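PDB 3DRF: oligopeptide-binding protein oppA, which binds oligopeptides in a voluminous cavity and delivers them, as the receptor of the OppABCDF ABC transporter, for uptake into the cell. Local coordinates for residues M305-L309 / A463-D467; R333-G337 / W433-V438; L411-R416 / W466-S472. Where two conformers were deposited one is given. Residue numbers count along the deposited sequence, not the author numbering.

Contact 1: residues M305-L309 / A463-D467; sequences MYYNL and ANDWD
Three hydrogen bonds from one asparagine fasten the end of a β-strand to the loop leading into its antiparallel neighbour, strand 468-474, within the mixed sheet of this Venus fly-trap binding protein. The backbone amide Asn308 N donates to Asp467 O at 3.0 Å, and Asn308 ND2 donates twice, to Trp466 O at 3.0 Å and to Ala463 O at 3.0 Å. A water 2.9 Å from Asn308 OD1 and 2.9 Å from Ala463 O bridges the same pair. Residues 305-307 are extended strand, Asn308 follows with phi/psi near -90/111°, and residues 463-467 have no regular structure. The nearest CA atoms are those of Asn308 and Asp467, 5.0 Å apart. Chi1 of Asn308 is t, which carries the amide across the loop.

One face of the Trp466 ring (chi1 p, chi2 -84°) is covered by the Asn308 side chain: Asn308 CB sits 3.4 Å from the centroid of the six-membered ring, 6° off its normal, a CH-pi contact. Tyr306 CB adds apolar packing at 4.3 Å from Trp466 CH2. The CA-to-CB bond of Asp467 points away from the strand, and its carboxylate forms a salt bridge with Arg323 and accepts from Val412 N, leaving its carbonyl to the strand. That carbonyl also receives a CA-H...O contact, with Tyr307 CA 3.4 Å from Asp467 O.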
ATOM      1  N   MET A 305      -6.476 -12.485  -1.113  1.00  6.72           N
ATOM      2  CA  MET A 305      -7.733 -12.590  -1.796  1.00  6.34           C
ATOM      3  C   MET A 305      -8.859 -11.975  -0.918  1.00  6.43           C
ATOM      4  O   MET A 305      -9.023 -12.288   0.227  1.00  7.20           O
ATOM      5  CB  MET A 305      -8.007 -14.096  -2.040  1.00  7.09           C
ATOM      6  CG  MET A 305      -9.327 -14.370  -2.817  1.00  7.27           C
ATOM      7  SD  MET A 305      -9.424 -16.088  -3.473  1.00  8.23           S
ATOM      8  CE  MET A 305      -9.436 -17.040  -1.913  1.00  9.27           C
ATOM      9  N   TYR A 306      -9.635 -11.089  -1.515  1.00  6.02           N
ATOM     10  CA  TYR A 306     -10.746 -10.388  -0.869  1.00  6.46           C
ATOM     11  C   TYR A 306     -12.088 -10.956  -1.281  1.00  6.11           C
ATOM     12  O   TYR A 306     -12.281 -11.289  -2.434  1.00  6.83           O
ATOM     13  CB  TYR A 306     -10.779  -8.915  -1.341  1.00  6.88           C
ATOM     14  CG  TYR A 306      -9.720  -8.020  -0.698  1.00  6.21           C
ATOM     15  CD1 TYR A 306      -9.997  -7.274   0.476  1.00  5.96           C
ATOM     16  CD2 TYR A 306      -8.457  -7.914  -1.226  1.00  7.59           C
ATOM     17  CE1 TYR A 306      -9.059  -6.439   1.070  1.00  6.62           C
ATOM     18  CE2 TYR A 306      -7.512  -7.065  -0.639  1.00  9.18           C
ATOM     19  CZ  TYR A 306      -7.826  -6.348   0.491  1.00  7.71           C
ATOM     20  OH  TYR A 306      -6.842  -5.556   1.049  1.00  9.69           O
ATOM     21  N   TYR A 307     -13.017 -10.956  -0.331  1.00  5.88           N
ATOM     22  CA  TYR A 307     -14.445 -11.246  -0.595  1.00  5.77           C
ATOM     23  C   TYR A 307     -15.262  -9.953  -0.408  1.00  5.46           C
ATOM     24  O   TYR A 307     -15.079  -9.251   0.557  1.00  6.28           O
ATOM     25  CB  TYR A 307     -14.920 -12.317   0.370  1.00  6.28           C
ATOM     26  CG  TYR A 307     -14.205 -13.665   0.231  1.00  6.23           C
ATOM     27  CD1 TYR A 307     -14.048 -14.299  -1.012  1.00  7.18           C
ATOM     28  CD2 TYR A 307     -13.677 -14.281   1.361  1.00  5.72           C
ATOM     29  CE1 TYR A 307     -13.422 -15.531  -1.115  1.00  7.36           C
ATOM     30  CE2 TYR A 307     -13.055 -15.531   1.287  1.00  6.56           C
ATOM     31  CZ  TYR A 307     -12.940 -16.128   0.033  1.00  6.03           C
ATOM     32  OH  TYR A 307     -12.362 -17.357  -0.073  1.00  7.09           O
ATOM     33  N   ASN A 308     -16.227  -9.742  -1.289  1.00  5.62           N
ATOM     34  CA  ASN A 308     -17.047  -8.536  -1.235  1.00  6.12           C
ATOM     35  C   ASN A 308     -18.252  -8.815  -0.338  1.00  5.72           C
ATOM     36  O   ASN A 308     -19.136  -9.563  -0.684  1.00  6.41           O
ATOM     37  CB  ASN A 308     -17.478  -8.163  -2.663  1.00  6.30           C
ATOM     38  CG  ASN A 308     -18.116  -6.786  -2.735  1.00  5.83           C
ATOM     39  OD1 ASN A 308     -18.084  -6.029  -1.830  1.00  6.71           O
ATOM     40  ND2 ASN A 308     -18.693  -6.489  -3.876  1.00  7.34           N
ATOM     41  N   LEU A 309     -18.267  -8.161   0.825  1.00  5.92           N
ATOM     42  CA  LEU A 309     -19.242  -8.458   1.881  1.00  6.64           C
ATOM     43  C   LEU A 309     -20.078  -7.268   2.328  1.00  6.77           C
ATOM     44  O   LEU A 309     -20.821  -7.376   3.220  1.00  6.87           O
ATOM     45  CB  LEU A 309     -18.488  -9.007   3.110  1.00  7.07           C
ATOM     46  CG  LEU A 309     -17.687 -10.295   2.822  1.00  7.78           C
ATOM     47  CD1 LEU A 309     -16.868 -10.639   4.105  1.00  9.18           C
ATOM     48  CD2 LEU A 309     -18.544 -11.515   2.424  1.00  9.11           C
ATOM     49  N   ALA A 463     -18.712  -1.268  -5.226  1.00  9.74           N
ATOM     50  CA  ALA A 463     -19.496  -1.933  -6.280  1.00 10.14           C
ATOM     51  C   ALA A 463     -20.107  -3.236  -5.768  1.00  9.86           C
ATOM     52  O   ALA A 463     -19.558  -3.859  -4.910  1.00 10.34           O
ATOM     53  CB  ALA A 463     -18.609  -2.206  -7.481  1.00 10.43           C
ATOM     54  N   ASN A 464     -21.208  -3.639  -6.346  1.00  9.87           N
ATOM     55  CA  ASN A 464     -21.904  -4.799  -5.926  1.00 10.70           C
ATOM     56  C   ASN A 464     -21.772  -5.927  -6.930  1.00 10.01           C
ATOM     57  O   ASN A 464     -22.414  -6.882  -6.794  1.00 12.06           O
ATOM     58  CB  ASN A 464     -23.397  -4.436  -5.753  1.00 11.89           C
ATOM     59  CG  ASN A 464     -24.071  -5.245  -4.725  1.00 15.58           C
ATOM     60  OD1 ASN A 464     -23.491  -5.563  -3.712  1.00 19.35           O
ATOM     61  ND2 ASN A 464     -25.311  -5.605  -4.993  1.00 19.86           N
ATOM     62  N   ASP A 465     -20.920  -5.787  -7.919  1.00  9.05           N
ATOM     63  CA  ASP A 465     -20.839  -6.665  -9.114  1.00  8.97           C
ATOM     64  C   ASP A 465     -19.575  -7.518  -9.241  1.00  8.15           C
ATOM     65  O   ASP A 465     -19.202  -7.952 -10.276  1.00  8.95           O
ATOM     66  CB  ASP A 465     -21.031  -5.810 -10.369  1.00  9.26           C
ATOM     67  CG  ASP A 465     -19.880  -4.803 -10.604  1.00  9.68           C
ATOM     68  OD1 ASP A 465     -18.964  -4.703  -9.767  1.00  9.29           O
ATOM     69  OD2 ASP A 465     -19.909  -4.126 -11.641  1.00 10.58           O
ATOM     70  N   TRP A 466     -18.912  -7.668  -8.110  1.00  7.64           N
ATOM     71  CA  TRP A 466     -17.824  -8.622  -7.960  1.00  7.24           C
ATOM     72  C   TRP A 466     -17.982  -9.341  -6.610  1.00  6.35           C
ATOM     73  O   TRP A 466     -18.554  -8.839  -5.691  1.00  6.46           O
ATOM     74  CB  TRP A 466     -16.439  -7.939  -8.082  1.00  7.13           C
ATOM     75  CG  TRP A 466     -16.174  -6.958  -6.928  1.00  7.23           C
ATOM     76  CD1 TRP A 466     -16.576  -5.671  -6.851  1.00  6.84           C
ATOM     77  CD2 TRP A 466     -15.407  -7.228  -5.737  1.00  6.04           C
ATOM     78  NE1 TRP A 466     -16.113  -5.095  -5.668  1.00  6.94           N
ATOM     79  CE2 TRP A 466     -15.411  -6.043  -4.973  1.00  6.69           C
ATOM     80  CE3 TRP A 466     -14.757  -8.351  -5.241  1.00  5.63           C
ATOM     81  CZ2 TRP A 466     -14.795  -5.956  -3.729  1.00  6.69           C
ATOM     82  CZ3 TRP A 466     -14.160  -8.265  -4.006  1.00  6.21           C
ATOM     83  CH2 TRP A 466     -14.158  -7.070  -3.273  1.00  6.55           C
ATOM     84  N   ASP A 467     -17.445 -10.556  -6.577  1.00  6.68           N
ATOM     85  CA  ASP A 467     -17.436 -11.372  -5.379  1.00  6.12           C
ATOM     86  C   ASP A 467     -16.049 -11.666  -4.792  1.00  5.96           C
ATOM     87  O   ASP A 467     -15.898 -11.639  -3.597  1.00  6.27           O
ATOM     88  CB  ASP A 467     -18.154 -12.718  -5.662  1.00  6.29           C
ATOM     89  CG  ASP A 467     -19.599 -12.512  -6.099  1.00  7.15           C
ATOM     90  OD1 ASP A 467     -20.316 -11.972  -5.284  1.00  7.57           O
ATOM     91  OD2 ASP A 467     -19.929 -12.893  -7.219  1.00  8.02           O
TER
HETATM   92  O   HOH W   1     -17.675  -3.336  -2.704  1.00 10.39           O

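Contact 2: residues R333-G337 / W433-V438; sequences RQAIG and WKKIGV
Ile336 (chi1 m, chi2 t) is the apolar centre here, a helix residue set against the end of another helix. Its CG2 lies 3.6 Å from Trp433 CE2, its CG1 4.5 Å from Ile436 CD1, and its CD1 4.3 Å from Val438 CG1, so one side chain meets three residues spread over the helix end and the turn beyond it. Ala335 CB points toward 433-438 and lies 4.4 Å from Ile436 CD1, and Ala335 O comes within 3.7 Å of that methyl. The nearest CA pairs are Ile336 with Trp433 at 6.8 Å and Ala335 with Ile436 at 8.1 Å.

Residues 333-337 are helical throughout, whereas 433-435 form the last part of helix 422-435, which a Schellman motif terminates. Gly437, the C-prime residue at phi/psi 76/28°, adopts the positive phi of that motif; Val438 N bonds back to Trp433 O at 3.0 Å and Gly437 N to Lys434 O at 3.0 Å. The reversal presents Ile436 (chi1 p) and Val438 (chi1 t) to the neighbouring helix. Around this centre, helix 381-390 packs on Ala335 and Ile436, while Met305 and Leu411 from the sheet touch Ile336.

At the polar edge, Trp433 (chi1 m, chi2 -32°) reaches across with its indole, which also meets the Tyr413 ring edge-to-face and packs on Met305. Trp433 NE1 donates to the backbone carbonyl Ile336 O at 3.0 Å with an N-H...O angle of 166°, the acceptor lying near the plane of the indole ring.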
ATOM      1  N   ARG A 333     -16.478 -19.139   2.474  1.00  6.89           N
ATOM      2  CA  ARG A 333     -15.220 -18.325   2.470  1.00  6.76           C
ATOM      3  C   ARG A 333     -13.991 -19.195   2.726  1.00  6.62           C
ATOM      4  O   ARG A 333     -13.038 -19.111   2.068  1.00  6.98           O
ATOM      5  CB  ARG A 333     -15.276 -17.185   3.549  1.00  6.50           C
ATOM      6  CG  ARG A 333     -16.413 -16.161   3.205  1.00  7.09           C
ATOM      7  CD  ARG A 333     -16.322 -14.850   4.039  1.00  7.49           C
ATOM      8  NE  ARG A 333     -16.249 -15.095   5.503  1.00  6.88           N
ATOM      9  CZ  ARG A 333     -17.303 -15.133   6.312  1.00  7.49           C
ATOM     10  NH1 ARG A 333     -18.530 -15.013   5.840  1.00  9.31           N
ATOM     11  NH2 ARG A 333     -17.154 -15.332   7.617  1.00  8.51           N
ATOM     12  N   GLN A 334     -14.101 -20.058   3.731  1.00  6.89           N
ATOM     13  CA  GLN A 334     -13.002 -20.948   4.089  1.00  7.30           C
ATOM     14  C   GLN A 334     -12.725 -21.976   2.975  1.00  7.20           C
ATOM     15  O   GLN A 334     -11.604 -22.184   2.599  1.00  7.62           O
ATOM     16  CB  GLN A 334     -13.332 -21.690   5.404  1.00  7.23           C
ATOM     17  CG  GLN A 334     -13.327 -20.753   6.681  1.00  7.53           C
ATOM     18  CD  GLN A 334     -13.717 -21.502   7.922  1.00  9.04           C
ATOM     19  OE1 GLN A 334     -14.134 -22.609   7.841  1.00 10.87           O
ATOM     20  NE2 GLN A 334     -13.514 -20.899   9.065  1.00  9.06           N
ATOM     21  N   ALA A 335     -13.806 -22.540   2.427  1.00  7.00           N
ATOM     22  CA  ALA A 335     -13.685 -23.592   1.389  1.00  7.07           C
ATOM     23  C   ALA A 335     -12.952 -23.044   0.139  1.00  7.40           C
ATOM     24  O   ALA A 335     -12.106 -23.661  -0.406  1.00  7.87           O
ATOM     25  CB  ALA A 335     -15.101 -24.201   1.014  1.00  7.87           C
ATOM     26  N   ILE A 336     -13.340 -21.836  -0.250  1.00  7.51           N
ATOM     27  CA  ILE A 336     -12.771 -21.207  -1.452  1.00  7.89           C
ATOM     28  C   ILE A 336     -11.249 -20.945  -1.234  1.00  7.77           C
ATOM     29  O   ILE A 336     -10.474 -21.081  -2.097  1.00  7.36           O
ATOM     30  CB  ILE A 336     -13.608 -19.976  -1.833  1.00  7.65           C
ATOM     31  CG1 ILE A 336     -14.961 -20.450  -2.388  1.00  9.06           C
ATOM     32  CG2 ILE A 336     -12.859 -19.060  -2.894  1.00  8.24           C
ATOM     33  CD1 ILE A 336     -16.001 -19.305  -2.620  1.00  9.99           C
ATOM     34  N   GLY A 337     -10.885 -20.610   0.008  1.00  7.60           N
ATOM     35  CA  GLY A 337      -9.466 -20.497   0.399  1.00  7.58           C
ATOM     36  C   GLY A 337      -8.701 -21.836   0.359  1.00  8.07           C
ATOM     37  O   GLY A 337      -7.682 -21.921  -0.198  1.00  8.31           O
ATOM     38  N   TRP A 433     -11.668 -24.252  -8.174  1.00  7.79           N
ATOM     39  CA  TRP A 433     -12.980 -23.985  -7.626  1.00  8.24           C
ATOM     40  C   TRP A 433     -14.075 -24.900  -8.243  1.00  8.51           C
ATOM     41  O   TRP A 433     -14.945 -25.320  -7.567  1.00  8.43           O
ATOM     42  CB  TRP A 433     -13.253 -22.466  -7.786  1.00  8.01           C
ATOM     43  CG  TRP A 433     -12.391 -21.657  -6.789  1.00  8.27           C
ATOM     44  CD1 TRP A 433     -12.011 -22.052  -5.584  1.00  8.26           C
ATOM     45  CD2 TRP A 433     -11.779 -20.388  -7.010  1.00  6.89           C
ATOM     46  NE1 TRP A 433     -11.230 -21.109  -4.976  1.00  7.15           N
ATOM     47  CE2 TRP A 433     -11.073 -20.066  -5.838  1.00  7.26           C
ATOM     48  CE3 TRP A 433     -11.796 -19.480  -8.058  1.00  6.94           C
ATOM     49  CZ2 TRP A 433     -10.371 -18.862  -5.682  1.00  7.45           C
ATOM     50  CZ3 TRP A 433     -11.070 -18.258  -7.919  1.00  6.95           C
ATOM     51  CH2 TRP A 433     -10.353 -17.978  -6.743  1.00  7.00           C
ATOM     52  N   LYS A 434     -13.926 -25.201  -9.519  1.00  8.81           N
ATOM     53  CA  LYS A 434     -14.821 -26.182 -10.156  1.00  9.54           C
ATOM     54  C   LYS A 434     -14.712 -27.559  -9.456  1.00  9.52           C
ATOM     55  O   LYS A 434     -15.704 -28.214  -9.292  1.00  9.88           O
ATOM     56  CB  LYS A 434     -14.515 -26.252 -11.645  1.00  9.99           C
ATOM     57  CG  LYS A 434     -15.419 -27.263 -12.407  1.00 11.83           C
ATOM     58  CD  LYS A 434     -15.153 -27.167 -13.903  1.00 14.25           C
ATOM     59  CE  LYS A 434     -16.117 -28.068 -14.745  1.00 16.38           C
ATOM     60  NZ  LYS A 434     -15.622 -28.168 -16.156  1.00 19.96           N
ATOM     61  N   LYS A 435     -13.512 -27.954  -9.053  1.00 10.14           N
ATOM     62  CA  LYS A 435     -13.332 -29.211  -8.293  1.00 10.98           C
ATOM     63  C   LYS A 435     -14.151 -29.254  -7.013  1.00 10.81           C
ATOM     64  O   LYS A 435     -14.508 -30.321  -6.572  1.00 13.11           O
ATOM     65  CB  LYS A 435     -11.859 -29.494  -7.938  1.00 11.12           C
ATOM     66  CG  LYS A 435     -10.894 -29.630  -9.136  1.00 11.76           C
ATOM     67  CD  LYS A 435      -9.430 -29.739  -8.628  1.00 11.87           C
ATOM     68  CE  LYS A 435      -8.448 -29.803  -9.755  1.00 12.07           C
ATOM     69  NZ  LYS A 435      -7.119 -29.944  -9.218  1.00 12.70           N
ATOM     70  N   ILE A 436     -14.434 -28.112  -6.413  1.00 10.04           N
ATOM     71  CA  ILE A 436     -15.271 -28.084  -5.179  1.00  9.60           C
ATOM     72  C   ILE A 436     -16.708 -27.620  -5.419  1.00  9.04           C
ATOM     73  O   ILE A 436     -17.399 -27.335  -4.525  1.00  9.58           O
ATOM     74  CB  ILE A 436     -14.637 -27.259  -4.012  1.00  9.43           C
ATOM     75  CG1 ILE A 436     -14.494 -25.773  -4.419  1.00  9.43           C
ATOM     76  CG2 ILE A 436     -13.224 -27.893  -3.568  1.00 10.66           C
ATOM     77  CD1 ILE A 436     -14.263 -24.812  -3.238  1.00 10.48           C
ATOM     78  N   GLY A 437     -17.110 -27.569  -6.671  1.00  8.68           N
ATOM     79  CA  GLY A 437     -18.479 -27.267  -7.058  1.00  8.56           C
ATOM     80  C   GLY A 437     -18.893 -25.799  -6.964  1.00  8.45           C
ATOM     81  O   GLY A 437     -20.017 -25.486  -6.844  1.00  8.52           O
ATOM     82  N   VAL A 438     -17.901 -24.945  -7.126  1.00  8.73           N
ATOM     83  CA  VAL A 438     -18.121 -23.493  -7.165  1.00  8.60           C
ATOM     84  C   VAL A 438     -17.846 -23.001  -8.586  1.00  8.68           C
ATOM     85  O   VAL A 438     -16.791 -23.206  -9.124  1.00  9.11           O
ATOM     86  CB  VAL A 438     -17.192 -22.784  -6.159  1.00  8.72           C
ATOM     87  CG1 VAL A 438     -17.439 -21.235  -6.216  1.00  8.85           C
ATOM     88  CG2 VAL A 438     -17.468 -23.344  -4.746  1.00  9.56           C
TER

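Contact 3: residues L411-R416 / W466-S472; sequences LVYAAR and WDITDGS
Backbone hydrogen bonds define a parallel pairing of strand 411-414 with strand 468-472, whose axes approach to 4.6 Å at 20°. Val412 O accepts from both Ile468 N (3.1 Å) and Asp467 N (3.0 Å), and Ala414 N donates to Ile468 O at 2.8 Å. The register sets Tyr413 beside Ile468, CA to CA 4.7 Å, with Tyr413 CA also 3.4 Å from Ile468 O in a CA-H...O contact. Both strands belong to a mixed sheet; between them the chain forms helix 422-435, strand 439-442, which also pairs in parallel with 407-414, and helix 450-458. An inverse gamma turn centred on Ala414 then bends the first chain aside.

Side chains supply a second set of hydrogen bonds. Asp467 (chi1 m) takes Val412 N on OD2 at 2.8 Å, Thr469 OG1 (chi1 t) donates to Ala414 O at 2.7 Å, and Tyr413 OH (chi1 t) donates to Asp470 OD2 at 2.5 Å. One water joins Tyr413 OH (2.9 Å) to Asp470 OD1 (2.7 Å); another joins Arg416 N (2.9 Å) to Asp470 OD2 (2.8 Å).

Apolar packing pairs Tyr413 CD1 with Ile468 CG2 at 3.8 Å and Leu411 CD1 with Ile468 CD1 at 4.2 Å, while Ala414 CB meets Trp466 CB at 4.1 Å.

Ser472 hydrogen-bonds to the backbone of the bound peptide, to which Arg416 gives a weak hydrogen bond while making a cation-pi contact with Trp453. Where the strands part, side chains and water replace backbone pairing, and the chemistry passes from sheet cohesion to polar contacts with the ligand main chain, which themselves require no particular peptide side chain, although Ser472 also packs on an apolar one.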
ATOM      1  N   LEU A 411     -20.071 -17.273  -8.666  1.00  7.76           N
ATOM      2  CA  LEU A 411     -19.403 -16.027  -8.218  1.00  7.59           C
ATOM      3  C   LEU A 411     -18.594 -15.404  -9.352  1.00  7.40           C
ATOM      4  O   LEU A 411     -18.093 -16.057 -10.207  1.00  7.91           O
ATOM      5  CB  LEU A 411     -18.463 -16.301  -7.012  1.00  8.12           C
ATOM      6  CG  LEU A 411     -19.174 -16.985  -5.816  1.00  8.01           C
ATOM      7  CD1 LEU A 411     -18.147 -17.504  -4.780  1.00  8.98           C
ATOM      8  CD2 LEU A 411     -20.100 -16.033  -5.142  1.00  9.33           C
ATOM      9  N   VAL A 412     -18.449 -14.099  -9.233  1.00  6.66           N
ATOM     10  CA  VAL A 412     -17.642 -13.318 -10.167  1.00  6.63           C
ATOM     11  C   VAL A 412     -16.280 -13.001  -9.552  1.00  6.34           C
ATOM     12  O   VAL A 412     -16.200 -12.434  -8.504  1.00  6.65           O
ATOM     13  CB  VAL A 412     -18.374 -11.984 -10.527  1.00  7.24           C
ATOM     14  CG1 VAL A 412     -17.439 -11.080 -11.337  1.00  8.26           C
ATOM     15  CG2 VAL A 412     -19.711 -12.251 -11.278  1.00  9.08           C
ATOM     16  N   TYR A 413     -15.248 -13.321 -10.303  1.00  6.85           N
ATOM     17  CA  TYR A 413     -13.851 -13.118  -9.886  1.00  7.21           C
ATOM     18  C   TYR A 413     -13.248 -11.977 -10.697  1.00  7.10           C
ATOM     19  O   TYR A 413     -12.982 -12.117 -11.873  1.00  7.34           O
ATOM     20  CB  TYR A 413     -13.081 -14.378 -10.188  1.00  7.58           C
ATOM     21  CG  TYR A 413     -11.557 -14.443  -9.859  1.00  7.42           C
ATOM     22  CD1 TYR A 413     -10.930 -13.586  -8.932  1.00  7.71           C
ATOM     23  CD2 TYR A 413     -10.753 -15.415 -10.470  1.00  7.47           C
ATOM     24  CE1 TYR A 413      -9.567 -13.715  -8.665  1.00  8.75           C
ATOM     25  CE2 TYR A 413      -9.453 -15.543 -10.199  1.00  8.50           C
ATOM     26  CZ  TYR A 413      -8.858 -14.675  -9.292  1.00  7.83           C
ATOM     27  OH  TYR A 413      -7.536 -14.775  -8.987  1.00  8.62           O
ATOM     28  N   ALA A 414     -13.056 -10.850 -10.031  1.00  7.03           N
ATOM     29  CA  ALA A 414     -12.394  -9.677 -10.645  1.00  7.12           C
ATOM     30  C   ALA A 414     -10.838  -9.840 -10.609  1.00  7.39           C
ATOM     31  O   ALA A 414     -10.149  -9.175  -9.881  1.00  8.18           O
ATOM     32  CB  ALA A 414     -12.825  -8.359  -9.935  1.00  7.42           C
ATOM     33  N   ALA A 415     -10.326 -10.794 -11.357  1.00  7.49           N
ATOM     34  CA  ALA A 415      -8.901 -11.016 -11.479  1.00  8.16           C
ATOM     35  C   ALA A 415      -8.292  -9.864 -12.288  1.00  8.29           C
ATOM     36  O   ALA A 415      -8.897  -9.287 -13.163  1.00  8.25           O
ATOM     37  CB  ALA A 415      -8.634 -12.376 -12.147  1.00  9.17           C
ATOM     38  N   ARG A 416      -7.057  -9.563 -11.922  1.00  8.74           N
ATOM     39  CA  ARG A 416      -6.317  -8.436 -12.485  1.00  9.67           C
ATOM     40  C   ARG A 416      -5.313  -8.836 -13.580  1.00 10.01           C
ATOM     41  O   ARG A 416      -4.808  -9.912 -13.601  1.00 10.11           O
ATOM     42  CB  ARG A 416      -5.563  -7.716 -11.356  1.00 10.74           C
ATOM     43  CG  ARG A 416      -6.466  -7.279 -10.174  1.00 12.83           C
ATOM     44  CD  ARG A 416      -5.753  -6.302  -9.251  1.00 16.14           C
ATOM     45  NE  ARG A 416      -4.605  -6.905  -8.651  1.00 18.86           N
ATOM     46  CZ  ARG A 416      -3.829  -6.282  -7.800  1.00 21.82           C
ATOM     47  NH1 ARG A 416      -4.057  -5.048  -7.493  1.00 24.36           N
ATOM     48  NH2 ARG A 416      -2.780  -6.878  -7.342  1.00 23.42           N
ATOM     49  N   TRP A 466     -18.912  -7.668  -8.110  1.00  7.64           N
ATOM     50  CA  TRP A 466     -17.824  -8.622  -7.960  1.00  7.24           C
ATOM     51  C   TRP A 466     -17.982  -9.341  -6.610  1.00  6.35           C
ATOM     52  O   TRP A 466     -18.554  -8.839  -5.691  1.00  6.46           O
ATOM     53  CB  TRP A 466     -16.439  -7.939  -8.082  1.00  7.13           C
ATOM     54  CG  TRP A 466     -16.174  -6.958  -6.928  1.00  7.23           C
ATOM     55  CD1 TRP A 466     -16.576  -5.671  -6.851  1.00  6.84           C
ATOM     56  CD2 TRP A 466     -15.407  -7.228  -5.737  1.00  6.04           C
ATOM     57  NE1 TRP A 466     -16.113  -5.095  -5.668  1.00  6.94           N
ATOM     58  CE2 TRP A 466     -15.411  -6.043  -4.973  1.00  6.69           C
ATOM     59  CE3 TRP A 466     -14.757  -8.351  -5.241  1.00  5.63           C
ATOM     60  CZ2 TRP A 466     -14.795  -5.956  -3.729  1.00  6.69           C
ATOM     61  CZ3 TRP A 466     -14.160  -8.265  -4.006  1.00  6.21           C
ATOM     62  CH2 TRP A 466     -14.158  -7.070  -3.273  1.00  6.55           C
ATOM     63  N   ASP A 467     -17.445 -10.556  -6.577  1.00  6.68           N
ATOM     64  CA  ASP A 467     -17.436 -11.372  -5.379  1.00  6.12           C
ATOM     65  C   ASP A 467     -16.049 -11.666  -4.792  1.00  5.96           C
ATOM     66  O   ASP A 467     -15.898 -11.639  -3.597  1.00  6.27           O
ATOM     67  CB  ASP A 467     -18.154 -12.718  -5.662  1.00  6.29           C
ATOM     68  CG  ASP A 467     -19.599 -12.512  -6.099  1.00  7.15           C
ATOM     69  OD1 ASP A 467     -20.316 -11.972  -5.284  1.00  7.57           O
ATOM     70  OD2 ASP A 467     -19.929 -12.893  -7.219  1.00  8.02           O
ATOM     71  N   ILE A 468     -15.104 -11.984  -5.667  1.00  5.86           N
ATOM     72  CA  ILE A 468     -13.724 -12.338  -5.265  1.00  6.33           C
ATOM     73  C   ILE A 468     -12.824 -11.418  -6.074  1.00  6.33           C
ATOM     74  O   ILE A 468     -13.049 -11.191  -7.226  1.00  6.63           O
ATOM     75  CB  ILE A 468     -13.394 -13.799  -5.665  1.00  6.31           C
ATOM     76  CG1 ILE A 468     -14.385 -14.813  -5.032  1.00  6.39           C
ATOM     77  CG2 ILE A 468     -11.924 -14.189  -5.268  1.00  7.64           C
ATOM     78  CD1 ILE A 468     -14.265 -16.244  -5.696  1.00  8.54           C
ATOM     79  N   THR A 469     -11.771 -10.901  -5.450  1.00  6.38           N
ATOM     80  CA  THR A 469     -10.703 -10.194  -6.162  1.00  6.28           C
ATOM     81  C   THR A 469      -9.391 -10.484  -5.418  1.00  6.49           C
ATOM     82  O   THR A 469      -9.373 -11.008  -4.380  1.00  7.19           O
ATOM     83  CB  THR A 469     -11.019  -8.674  -6.354  1.00  6.83           C
ATOM     84  OG1 THR A 469     -10.118  -8.162  -7.355  1.00  6.70           O
ATOM     85  CG2 THR A 469     -10.754  -7.901  -5.068  1.00  7.23           C
ATOM     86  N   ASP A 470      -8.298 -10.064  -6.045  1.00  7.15           N
ATOM     87  CA  ASP A 470      -6.934 -10.155  -5.494  1.00  7.45           C
ATOM     88  C   ASP A 470      -6.398  -8.759  -5.315  1.00  8.03           C
ATOM     89  O   ASP A 470      -6.517  -7.962  -6.199  1.00  9.05           O
ATOM     90  CB  ASP A 470      -6.017 -10.894  -6.481  1.00  8.33           C
ATOM     91  CG  ASP A 470      -6.491 -12.316  -6.768  1.00  8.32           C
ATOM     92  OD1 ASP A 470      -6.765 -13.018  -5.792  1.00  8.96           O
ATOM     93  OD2 ASP A 470      -6.561 -12.680  -7.914  1.00  9.71           O
ATOM     94  N   GLY A 471      -5.861  -8.488  -4.129  1.00  7.79           N
ATOM     95  CA  GLY A 471      -5.169  -7.238  -3.876  1.00  8.41           C
ATOM     96  C   GLY A 471      -3.710  -7.533  -3.515  1.00  8.33           C
ATOM     97  O   GLY A 471      -3.329  -8.614  -3.184  1.00 11.27           O
ATOM     98  N   SER A 472      -2.885  -6.521  -3.644  0.50  8.23           N
ATOM     99  CA  SER A 472      -1.481  -6.593  -3.224  0.50  8.41           C
ATOM    100  C   SER A 472      -1.141  -5.248  -2.597  0.50  8.07           C
ATOM    101  O   SER A 472      -1.644  -4.213  -3.046  0.50  7.99           O
ATOM    102  CB  SER A 472      -0.548  -6.861  -4.407  0.50  9.06           C
ATOM    103  OG  SER A 472      -0.761  -8.148  -4.971  0.50 11.51           O
TER
HETATM  104  O   HOH W   2      -6.606 -15.674  -6.398  1.00 13.71           O
HETATM  105  O   HOH W   3      -5.628 -11.035  -9.934  1.00 12.42           O

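In the fold
From the N terminus, strand 292-307 comes first and runs into residues 305-309, which wait for residues 463-467 to close contact 1, the longest loop of the three. Within that loop, helix 330-339 supplies residues 333-337, and the chain closes contact 2 when helix 422-435 ends at 433-438. Strand 407-414 precedes that helix, so contact 3, completed by residues 466-472, crosses contact 2 along the chain. Contacts 1 and 3 share Trp466 and Asp467, and through strand 468-474 join strands 292-307 and 407-414 in one sheet. Contact 2 lies against it, with Ile336 on Leu411, Trp433 on Tyr413 and Met305 near Trp433, tying the helices to the sheet.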